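Local structure of lipoate-protein ligase 1 (Plasmodium falciparum, 5T8U) at residues V14-N19 with V243-Q248; L26-F31 with I55-R60; C107-N112 with L164-I169. The protein combines a lipoyl protein ligase A/B catalytic domain with a bacterial-type lipoate-protein ligase C-terminal domain and holds lipoic acid in the former. All blocks are in the same frame, centred on the assembly; numbering follows the deposited sequence.

Contact 1 of 3, residues V14-N19 with V243-Q248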
loop_
_atom_site.group_PDB
_atom_site.type_symbol
_atom_site.label_atom_id
_atom_site.label_comp_id
_atom_site.label_asym_id
_atom_site.label_seq_id
_atom_site.Cartn_x
_atom_site.Cartn_y
_atom_site.Cartn_z
ATOM N N VAL A 14 -14.385 -11.983 -3.877
ATOM C CA VAL A 14 -14.567 -11.046 -2.776
ATOM C C VAL A 14 -14.147 -11.774 -1.506
ATOM O O VAL A 14 -14.790 -12.753 -1.102
ATOM C CB VAL A 14 -16.014 -10.549 -2.676
ATOM C CG1 VAL A 14 -16.134 -9.458 -1.623
ATOM C CG2 VAL A 14 -16.504 -10.051 -4.029
ATOM N N LEU A 15 -13.073 -11.305 -0.881
ATOM C CA LEU A 15 -12.495 -11.928 0.299
ATOM C C LEU A 15 -12.605 -10.971 1.478
ATOM O O LEU A 15 -12.513 -9.749 1.313
ATOM C CB LEU A 15 -11.029 -12.305 0.056
ATOM C CG LEU A 15 -10.720 -12.915 -1.315
ATOM C CD1 LEU A 15 -9.233 -13.210 -1.446
ATOM C CD2 LEU A 15 -11.539 -14.172 -1.555
ATOM N N VAL A 16 -12.807 -11.532 2.667
ATOM C CA VAL A 16 -12.999 -10.754 3.883
ATOM C C VAL A 16 -12.168 -11.376 4.994
ATOM O O VAL A 16 -12.025 -12.602 5.066
ATOM C CB VAL A 16 -14.488 -10.695 4.285
ATOM C CG1 VAL A 16 -14.669 -9.931 5.592
ATOM C CG2 VAL A 16 -15.308 -10.055 3.176
ATOM N N SER A 17 -11.616 -10.527 5.856
ATOM C CA SER A 17 -10.904 -10.963 7.050
ATOM C C SER A 17 -11.532 -10.284 8.257
ATOM O O SER A 17 -11.525 -9.052 8.351
ATOM C CB SER A 17 -9.415 -10.629 6.960
ATOM O OG SER A 17 -8.765 -10.879 8.195
ATOM N N ASN A 18 -12.081 -11.084 9.170
ATOM C CA ASN A 18 -12.629 -10.543 10.406
ATOM C C ASN A 18 -11.560 -10.292 11.459
ATOM O O ASN A 18 -11.854 -9.651 12.475
ATOM C CB ASN A 18 -13.698 -11.483 10.971
ATOM C CG ASN A 18 -14.988 -11.436 10.180
ATOM O OD1 ASN A 18 -15.682 -10.419 10.165
ATOM N ND2 ASN A 18 -15.325 -12.540 9.526
ATOM N N ASN A 19 -10.339 -10.775 11.247
ATOM C CA ASN A 19 -9.245 -10.455 12.151
ATOM C C ASN A 19 -8.966 -8.958 12.113
ATOM O O ASN A 19 -9.196 -8.285 11.104
ATOM C CB ASN A 19 -7.992 -11.244 11.772
ATOM C CG ASN A 19 -6.908 -11.162 12.830
ATOM O OD1 ASN A 19 -6.562 -10.079 13.300
ATOM N ND2 ASN A 19 -6.374 -12.314 13.218
ATOM N N VAL A 243 -19.023 -14.057 -0.947
ATOM C CA VAL A 243 -18.057 -13.485 -0.016
ATOM C C VAL A 243 -17.326 -14.630 0.673
ATOM O O VAL A 243 -17.963 -15.506 1.269
ATOM C CB VAL A 243 -18.733 -12.576 1.028
ATOM C CG1 VAL A 243 -17.705 -12.004 2.001
ATOM C CG2 VAL A 243 -19.493 -11.453 0.336
ATOM N N HIS A 244 -15.999 -14.626 0.592
ATOM C CA HIS A 244 -15.167 -15.614 1.260
ATOM C C HIS A 244 -14.521 -15.010 2.502
ATOM O O HIS A 244 -14.183 -13.824 2.536
ATOM C CB HIS A 244 -14.080 -16.143 0.321
ATOM C CG HIS A 244 -14.593 -17.066 -0.740
ATOM N ND1 HIS A 244 -15.256 -16.617 -1.862
ATOM C CD2 HIS A 244 -14.537 -18.414 -0.851
ATOM C CE1 HIS A 244 -15.587 -17.650 -2.617
ATOM N NE2 HIS A 244 -15.163 -18.752 -2.025
ATOM N N TYR A 245 -14.357 -15.844 3.527
ATOM C CA TYR A 245 -13.729 -15.452 4.784
ATOM C C TYR A 245 -12.446 -16.254 4.949
ATOM O O TYR A 245 -12.485 -17.488 5.014
ATOM C CB TYR A 245 -14.681 -15.681 5.961
ATOM C CG TYR A 245 -15.909 -14.797 5.913
ATOM C CD1 TYR A 245 -15.985 -13.639 6.673
ATOM C CD2 TYR A 245 -16.986 -15.113 5.094
ATOM C CE1 TYR A 245 -17.101 -12.823 6.628
ATOM C CE2 TYR A 245 -18.107 -14.304 5.041
ATOM C CZ TYR A 245 -18.159 -13.161 5.809
ATOM O OH TYR A 245 -19.274 -12.354 5.758
ATOM N N ILE A 246 -11.314 -15.554 5.022
ATOM C CA ILE A 246 -10.007 -16.193 4.955
ATOM C C ILE A 246 -9.226 -16.099 6.261
ATOM O O ILE A 246 -8.247 -16.844 6.428
ATOM C CB ILE A 246 -9.167 -15.613 3.797
ATOM C CG1 ILE A 246 -9.005 -14.096 3.958
ATOM C CG2 ILE A 246 -9.817 -15.948 2.461
ATOM C CD1 ILE A 246 -8.019 -13.477 2.987
ATOM N N ASP A 247 -9.614 -15.222 7.187
ATOM C CA ASP A 247 -8.864 -15.084 8.430
ATOM C C ASP A 247 -8.812 -16.377 9.235
ATOM O O ASP A 247 -7.999 -16.477 10.161
ATOM C CB ASP A 247 -9.456 -13.961 9.283
ATOM C CG ASP A 247 -10.922 -14.173 9.591
ATOM O OD1 ASP A 247 -11.629 -14.756 8.746
ATOM O OD2 ASP A 247 -11.366 -13.750 10.680
ATOM N N GLN A 248 -9.651 -17.362 8.909
ATOM C CA GLN A 248 -9.621 -18.663 9.559
ATOM C C GLN A 248 -9.359 -19.805 8.589
ATOM O O GLN A 248 -9.337 -20.966 9.017
ATOM C CB GLN A 248 -10.940 -18.911 10.305
ATOM C CG GLN A 248 -10.906 -18.467 11.759
ATOM C CD GLN A 248 -12.269 -18.064 12.281
ATOM O OE1 GLN A 248 -13.294 -18.601 11.860
ATOM N NE2 GLN A 248 -12.288 -17.106 13.201
#
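Strand 13-17 and the short strand 244-245 run parallel at one margin of the mixed sheet of the lipoyl ligase catalytic fold, and 244-245 is the outermost strand there. H244 uses both of its backbone polar groups on the residues flanking L15. H244 N donates to V14 O at 2.8 Å, almost straight at 173°, and its carbonyl takes V16 N in a more bent bond of 134°. V16 O then accepts I246 N at 3.0 Å, nearly along the C=O axis.

On the face carrying V16 and Y245, the branches of V16 divide the work. V16 CG2, beside the backbone N, presses on V243 CG1 at 3.3 Å, a tight fit, while V16 CG1, anti to the backbone N, lies alongside Y245 CE1 at 3.9 Å. Beta-branched valine suits a strand, holding two methyls close to the backbone, one for each neighbour on this face. N18 brings its amide up at the edge of the Y245 ring, the planes only 13° apart.

On the other face, L15 CD2 touches H244 CB, and the imidazole leads away. L15 and I246 both turn aliphatic branches to L32 of helix 22-34, which suits their buried positions. S17 OG, anti to the backbone N, is hydrogen-bonded to N25 OD1 of that helix and rests 3.3 Å from D247 CB.

Contact 2 of 3, residues L26-F31 with I55-R60; sequences LSLENF and ILFLWR
Helix 22-34 packs on the sheet with its 26-31 portion running almost exactly antiparallel to strand 55-59: the short axes are 172° apart and approach to 10.4 Å, the spacing of a helix layered on a sheet. The nearest backbones are those of E29 and F57. No hydrogen bond joins the two segments, so side chains fill the gap.

Two aromatic residues, F57 and W59, point from the strand toward the helix. W59 has CG in the crowded position between the backbone N and carbonyl carbon (chi1 44°), which folds its indole back over F57, two residues earlier on the same face: W59 CD1 sits above one face of the F57 ring, toward its rim. The benzo end of the indole is left to meet the helix. L26 sets out away from the strand, but its CD2 returns to reach W59 CH2 at 4.1 Å. L28 points toward the strand, and its CD1 approaches F57 CZ at 4.3 Å. Flexible leucines suit this uneven aromatic surface.

E29 is the polar exception. Its extended chain, CG anti to the backbone N, carries OE2 to 3.9 Å from W59 CZ2, with carboxylate and indole planes 70° apart. This buried acid is not left without a partner, since OE2 is hydrogen-bonded to T109 OG1, which also binds W59 NE1. As the indole N-H can only donate, the hydroxyl is probably the donor to a charged E29. That shared contact helps set the rotation of the indole, whose side chain also touches lipoic acid.

Strand 13-17, helix 22-34 and strand 55-59 thus form a beta-alpha-beta crossover between neighbouring parallel strands, here with W59 lining the lipoic acid pocket.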
loop_
_atom_site.group_PDB
_atom_site.type_symbol
_atom_site.label_atom_id
_atom_site.label_comp_id
_atom_site.label_asym_id
_atom_site.label_seq_id
_atom_site.Cartn_x
_atom_site.Cartn_y
_atom_site.Cartn_z
ATOM N N LEU A 26 -1.977 -7.835 7.148
ATOM C CA LEU A 26 -0.909 -7.598 6.183
ATOM C C LEU A 26 -0.299 -8.909 5.703
ATOM O O LEU A 26 0.077 -9.028 4.531
ATOM C CB LEU A 26 0.166 -6.697 6.792
ATOM C CG LEU A 26 -0.177 -5.208 6.893
ATOM C CD1 LEU A 26 0.844 -4.484 7.756
ATOM C CD2 LEU A 26 -0.249 -4.565 5.515
ATOM N N SER A 27 -0.202 -9.905 6.588
ATOM C CA SER A 27 0.281 -11.217 6.170
ATOM C C SER A 27 -0.701 -11.878 5.209
ATOM O O SER A 27 -0.288 -12.507 4.227
ATOM C CB SER A 27 0.518 -12.102 7.393
ATOM O OG SER A 27 1.412 -11.480 8.299
ATOM N N LEU A 28 -2.003 -11.751 5.477
ATOM C CA LEU A 28 -3.004 -12.234 4.530
ATOM C C LEU A 28 -2.830 -11.568 3.171
ATOM O O LEU A 28 -2.774 -12.241 2.136
ATOM C CB LEU A 28 -4.410 -11.975 5.072
ATOM C CG LEU A 28 -4.889 -12.852 6.229
ATOM C CD1 LEU A 28 -6.178 -12.293 6.813
ATOM C CD2 LEU A 28 -5.094 -14.292 5.776
ATOM N N GLU A 29 -2.749 -10.236 3.160
ATOM C CA GLU A 29 -2.580 -9.493 1.916
ATOM C C GLU A 29 -1.359 -9.980 1.144
ATOM O O GLU A 29 -1.436 -10.265 -0.058
ATOM C CB GLU A 29 -2.460 -8.003 2.235
ATOM C CG GLU A 29 -2.388 -7.097 1.027
ATOM C CD GLU A 29 -2.160 -5.650 1.414
ATOM O OE1 GLU A 29 -1.309 -5.397 2.292
ATOM O OE2 GLU A 29 -2.840 -4.768 0.851
ATOM N N ASN A 30 -0.214 -10.079 1.826
ATOM C CA ASN A 30 1.002 -10.528 1.158
ATOM C C ASN A 30 0.864 -11.956 0.650
ATOM O O ASN A 30 1.429 -12.300 -0.394
ATOM C CB ASN A 30 2.195 -10.416 2.107
ATOM C CG ASN A 30 3.523 -10.521 1.384
ATOM O OD1 ASN A 30 3.628 -10.184 0.205
ATOM N ND2 ASN A 30 4.545 -10.993 2.088
ATOM N N PHE A 31 0.121 -12.800 1.368
ATOM C CA PHE A 31 -0.073 -14.173 0.912
ATOM C C PHE A 31 -0.948 -14.214 -0.334
ATOM O O PHE A 31 -0.730 -15.041 -1.226
ATOM C CB PHE A 31 -0.686 -15.018 2.027
ATOM C CG PHE A 31 -0.706 -16.489 1.725
ATOM C CD1 PHE A 31 0.289 -17.322 2.208
ATOM C CD2 PHE A 31 -1.714 -17.036 0.950
ATOM C CE1 PHE A 31 0.275 -18.673 1.928
ATOM C CE2 PHE A 31 -1.732 -18.386 0.668
ATOM C CZ PHE A 31 -0.737 -19.205 1.157
ATOM N N ILE A 55 -9.711 -9.396 -7.765
ATOM C CA ILE A 55 -9.951 -9.705 -6.360
ATOM C C ILE A 55 -10.187 -8.408 -5.604
ATOM O O ILE A 55 -9.467 -7.422 -5.802
ATOM C CB ILE A 55 -8.771 -10.474 -5.726
ATOM C CG1 ILE A 55 -8.631 -11.846 -6.379
ATOM C CG2 ILE A 55 -8.953 -10.596 -4.208
ATOM C CD1 ILE A 55 -7.485 -12.682 -5.850
ATOM N N LEU A 56 -11.190 -8.419 -4.729
ATOM C CA LEU A 56 -11.398 -7.367 -3.744
ATOM C C LEU A 56 -11.321 -7.989 -2.360
ATOM O O LEU A 56 -12.047 -8.942 -2.070
ATOM C CB LEU A 56 -12.748 -6.671 -3.937
ATOM C CG LEU A 56 -13.199 -5.767 -2.783
ATOM C CD1 LEU A 56 -12.166 -4.686 -2.496
ATOM C CD2 LEU A 56 -14.549 -5.145 -3.090
ATOM N N PHE A 57 -10.450 -7.454 -1.509
ATOM C CA PHE A 57 -10.241 -7.978 -0.164
ATOM C C PHE A 57 -10.460 -6.858 0.843
ATOM O O PHE A 57 -9.788 -5.824 0.780
ATOM C CB PHE A 57 -8.838 -8.572 -0.024
ATOM C CG PHE A 57 -8.446 -8.880 1.394
ATOM C CD1 PHE A 57 -9.293 -9.598 2.219
ATOM C CD2 PHE A 57 -7.221 -8.465 1.896
ATOM C CE1 PHE A 57 -8.936 -9.887 3.521
ATOM C CE2 PHE A 57 -6.857 -8.754 3.199
ATOM C CZ PHE A 57 -7.718 -9.467 4.012
ATOM N N LEU A 58 -11.389 -7.071 1.772
ATOM C CA LEU A 58 -11.770 -6.060 2.750
ATOM C C LEU A 58 -11.300 -6.475 4.137
ATOM O O LEU A 58 -11.383 -7.651 4.503
ATOM C CB LEU A 58 -13.285 -5.850 2.744
ATOM C CG LEU A 58 -13.799 -5.175 1.473
ATOM C CD1 LEU A 58 -15.231 -5.586 1.166
ATOM C CD2 LEU A 58 -13.691 -3.665 1.608
ATOM N N TRP A 59 -10.804 -5.508 4.908
ATOM C CA TRP A 59 -10.239 -5.819 6.214
ATOM C C TRP A 59 -10.159 -4.549 7.045
ATOM O O TRP A 59 -10.108 -3.439 6.512
ATOM C CB TRP A 59 -8.856 -6.473 6.082
ATOM C CG TRP A 59 -7.943 -5.817 5.073
ATOM C CD1 TRP A 59 -8.120 -5.759 3.718
ATOM C CD2 TRP A 59 -6.701 -5.150 5.339
ATOM N NE1 TRP A 59 -7.077 -5.090 3.130
ATOM C CE2 TRP A 59 -6.191 -4.708 4.102
ATOM C CE3 TRP A 59 -5.974 -4.880 6.502
ATOM C CZ2 TRP A 59 -4.989 -4.012 3.995
ATOM C CZ3 TRP A 59 -4.778 -4.191 6.392
ATOM C CH2 TRP A 59 -4.300 -3.763 5.150
ATOM N N ARG A 60 -10.154 -4.728 8.363
ATOM C CA ARG A 60 -10.051 -3.624 9.305
ATOM C C ARG A 60 -8.988 -3.951 10.344
ATOM O O ARG A 60 -8.702 -5.119 10.614
ATOM C CB ARG A 60 -11.394 -3.346 9.994
ATOM C CG ARG A 60 -12.496 -2.897 9.047
ATOM C CD ARG A 60 -13.873 -3.173 9.630
ATOM N NE ARG A 60 -14.115 -2.436 10.867
ATOM C CZ ARG A 60 -15.168 -2.622 11.656
ATOM N NH1 ARG A 60 -16.087 -3.528 11.345
ATOM N NH2 ARG A 60 -15.305 -1.903 12.761
#

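Contact 3 of 3, residues C107-N112 with L164-I169. With LPA (lipoic acid), chain C.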
loop_
_atom_site.group_PDB
_atom_site.type_symbol
_atom_site.label_atom_id
_atom_site.label_comp_id
_atom_site.label_asym_id
_atom_site.label_seq_id
_atom_site.Cartn_x
_atom_site.Cartn_y
_atom_site.Cartn_z
ATOM N N CYS A 107 -10.238 -0.944 5.124
ATOM C CA CYS A 107 -9.085 -1.140 4.255
ATOM C C CYS A 107 -9.488 -2.048 3.103
ATOM O O CYS A 107 -10.018 -3.143 3.325
ATOM C CB CYS A 107 -7.899 -1.752 5.013
ATOM S SG CYS A 107 -7.218 -0.715 6.329
ATOM N N PHE A 108 -9.226 -1.590 1.880
ATOM C CA PHE A 108 -9.550 -2.329 0.671
ATOM C C PHE A 108 -8.268 -2.704 -0.061
ATOM O O PHE A 108 -7.277 -1.967 -0.028
ATOM C CB PHE A 108 -10.457 -1.507 -0.257
ATOM C CG PHE A 108 -9.812 -0.256 -0.788
ATOM C CD1 PHE A 108 -9.102 -0.277 -1.977
ATOM C CD2 PHE A 108 -9.919 0.941 -0.101
ATOM C CE1 PHE A 108 -8.509 0.872 -2.472
ATOM C CE2 PHE A 108 -9.329 2.094 -0.590
ATOM C CZ PHE A 108 -8.623 2.058 -1.777
ATOM N N THR A 109 -8.299 -3.856 -0.726
ATOM C CA THR A 109 -7.152 -4.356 -1.480
ATOM C C THR A 109 -7.660 -4.927 -2.796
ATOM O O THR A 109 -8.315 -5.974 -2.810
ATOM C CB THR A 109 -6.386 -5.416 -0.689
ATOM O OG1 THR A 109 -5.939 -4.860 0.554
ATOM C CG2 THR A 109 -5.181 -5.923 -1.480
ATOM N N PHE A 110 -7.363 -4.238 -3.894
ATOM C CA PHE A 110 -7.669 -4.733 -5.228
ATOM C C PHE A 110 -6.452 -5.459 -5.789
ATOM O O PHE A 110 -5.341 -4.917 -5.778
ATOM C CB PHE A 110 -8.061 -3.585 -6.160
ATOM C CG PHE A 110 -9.355 -2.918 -5.799
ATOM C CD1 PHE A 110 -10.564 -3.450 -6.217
ATOM C CD2 PHE A 110 -9.363 -1.749 -5.058
ATOM C CE1 PHE A 110 -11.757 -2.834 -5.892
ATOM C CE2 PHE A 110 -10.555 -1.128 -4.732
ATOM C CZ PHE A 110 -11.752 -1.673 -5.149
ATOM N N LEU A 111 -6.662 -6.681 -6.271
ATOM C CA LEU A 111 -5.629 -7.426 -6.980
ATOM C C LEU A 111 -6.107 -7.676 -8.401
ATOM O O LEU A 111 -7.261 -8.067 -8.610
ATOM C CB LEU A 111 -5.307 -8.755 -6.290
ATOM C CG LEU A 111 -5.002 -8.694 -4.794
ATOM C CD1 LEU A 111 -4.670 -10.080 -4.275
ATOM C CD2 LEU A 111 -3.860 -7.733 -4.511
ATOM N N ASN A 112 -5.227 -7.446 -9.375
ATOM C CA ASN A 112 -5.598 -7.593 -10.774
ATOM C C ASN A 112 -4.443 -8.194 -11.561
ATOM O O ASN A 112 -3.298 -8.225 -11.105
ATOM C CB ASN A 112 -6.008 -6.250 -11.390
ATOM C CG ASN A 112 -7.260 -5.678 -10.758
ATOM O OD1 ASN A 112 -7.202 -5.039 -9.707
ATOM N ND2 ASN A 112 -8.401 -5.901 -11.399
ATOM N N LEU A 164 -1.242 -4.876 -7.187
ATOM C CA LEU A 164 -1.902 -4.714 -5.898
ATOM C C LEU A 164 -2.097 -3.232 -5.620
ATOM O O LEU A 164 -1.119 -2.487 -5.491
ATOM C CB LEU A 164 -1.085 -5.371 -4.782
ATOM C CG LEU A 164 -1.672 -5.329 -3.366
ATOM C CD1 LEU A 164 -1.244 -6.553 -2.576
ATOM C CD2 LEU A 164 -1.248 -4.076 -2.622
ATOM N N HIS A 165 -3.356 -2.812 -5.525
ATOM C CA HIS A 165 -3.734 -1.445 -5.172
ATOM C C HIS A 165 -4.535 -1.529 -3.876
ATOM O O HIS A 165 -5.728 -1.847 -3.900
ATOM C CB HIS A 165 -4.542 -0.797 -6.299
ATOM C CG HIS A 165 -5.239 0.472 -5.911
ATOM N ND1 HIS A 165 -6.162 1.089 -6.728
ATOM C CD2 HIS A 165 -5.146 1.245 -4.802
ATOM C CE1 HIS A 165 -6.611 2.182 -6.137
ATOM N NE2 HIS A 165 -6.011 2.298 -4.967
ATOM N N HIS A 166 -3.893 -1.235 -2.747
ATOM C CA HIS A 166 -4.549 -1.313 -1.448
ATOM C C HIS A 166 -4.549 0.061 -0.796
ATOM O O HIS A 166 -3.514 0.737 -0.750
ATOM C CB HIS A 166 -3.877 -2.354 -0.541
ATOM C CG HIS A 166 -2.640 -1.868 0.149
ATOM N ND1 HIS A 166 -2.650 -1.391 1.442
ATOM C CD2 HIS A 166 -1.353 -1.807 -0.264
ATOM C CE1 HIS A 166 -1.423 -1.046 1.791
ATOM N NE2 HIS A 166 -0.616 -1.290 0.774
ATOM N N GLY A 167 -5.720 0.472 -0.306
ATOM C CA GLY A 167 -5.897 1.787 0.271
ATOM C C GLY A 167 -6.852 1.745 1.448
ATOM O O GLY A 167 -7.417 0.700 1.781
ATOM N N THR A 168 -7.027 2.911 2.065
ATOM C CA THR A 168 -7.856 3.067 3.248
ATOM C C THR A 168 -9.024 3.993 2.943
ATOM O O THR A 168 -8.869 4.989 2.227
ATOM C CB THR A 168 -7.047 3.631 4.423
ATOM O OG1 THR A 168 -7.886 3.747 5.578
ATOM C CG2 THR A 168 -6.473 5.000 4.080
ATOM N N ILE A 169 -10.188 3.646 3.490
ATOM C CA ILE A 169 -11.387 4.474 3.450
ATOM C C ILE A 169 -11.708 4.889 4.879
ATOM O O ILE A 169 -11.592 4.080 5.808
ATOM C CB ILE A 169 -12.575 3.722 2.815
ATOM C CG1 ILE A 169 -12.262 3.361 1.360
ATOM C CG2 ILE A 169 -13.854 4.557 2.902
ATOM C CD1 ILE A 169 -13.285 2.442 0.717
HETATM C C1 LPA C . -0.880 7.640 1.531
HETATM O O1 LPA C . -1.704 8.517 1.904
HETATM C C2 LPA C . -1.362 6.227 1.217
HETATM O O2 LPA C . 0.340 7.931 1.415
HETATM C C3 LPA C . -1.808 5.552 2.511
HETATM C C4 LPA C . -1.949 4.047 2.294
HETATM C C5 LPA C . -2.092 3.366 3.655
HETATM C C6 LPA C . -2.103 1.970 3.517
HETATM S S6 LPA C . -1.704 1.316 4.854
HETATM C C7 LPA C . -3.928 1.330 3.104
HETATM C C8 LPA C . -4.174 -0.037 3.888
HETATM S S8 LPA C . -2.681 -0.340 4.907
#
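An antiparallel strand pair, 105-112 with 162-170, forms the middle of the catalytic-domain sheet and one wall of the lipoic acid pocket. Two hydrogen-bonded pairs join it. F108 and G167 exchange bonds through N and O, each 2.9 Å. F110 and H165 do the same, but F110 N meets H165 O from 41° above the carbonyl plane.

F108 holds CG in the crowded position between the backbone N and carbonyl carbon (chi1 64°), so its ring swings across the neighbouring strand and lies on G167. G167 CA makes a CH-pi contact 3.8 Å from the centroid of the F108 ring, and glycine, having no side chain, lets the ring settle this low. I169 CG1 touches F108 CD2 at 3.7 Å. The edge of F108 is turned toward the face of H165 in an offset edge-to-face pair, planes at 74°. H165 NE2 is hydrogen-bonded with S154 OG and ND1 with N120 ND2, so both nitrogens of the buried ring have partners.

The face with C107, T109, L111, L164 and H166 is apolar at one end, where L111 CD2 packs tightly on L164 CG at 3.4 Å. Next along, T109 runs side by side with H166. The H166 imidazole leads off beyond the pair, its NE2 bonded to T94, and its edge meets the ligand, ND1 3.2 Å from LPA C8. C107 SG lies 4.0 Å from LPA C8, a small side chain that lets the dithiolane come close to the strand. Backbone atoms of G167 and T168 reach LPA C7, completing this part of the lipoic acid pocket in a lipoyl ligase A/B fold.

How the contacts relate
The three contacts step across one mixed sheet. Contact 2 lies between the others, its centre about 8 Å from each, while the centres of contacts 1 and 3 are about 14 Å apart. Strand 13-17 pairs with 55-59 and 55-59 with 105-112, so backbone hydrogen bonds run from contact 1 to contact 3 through L15, L56, L58, W59 and C107. Helix 22-34 binds them further: L28 packs on S17, and E29 on L164 and H166. Along the chain, contact 1 closes a loop that contains contact 2 and then contact 3. The sheet thus leads from its partly buried margin to the lipoic acid pocket, which contacts 2 and 3 line.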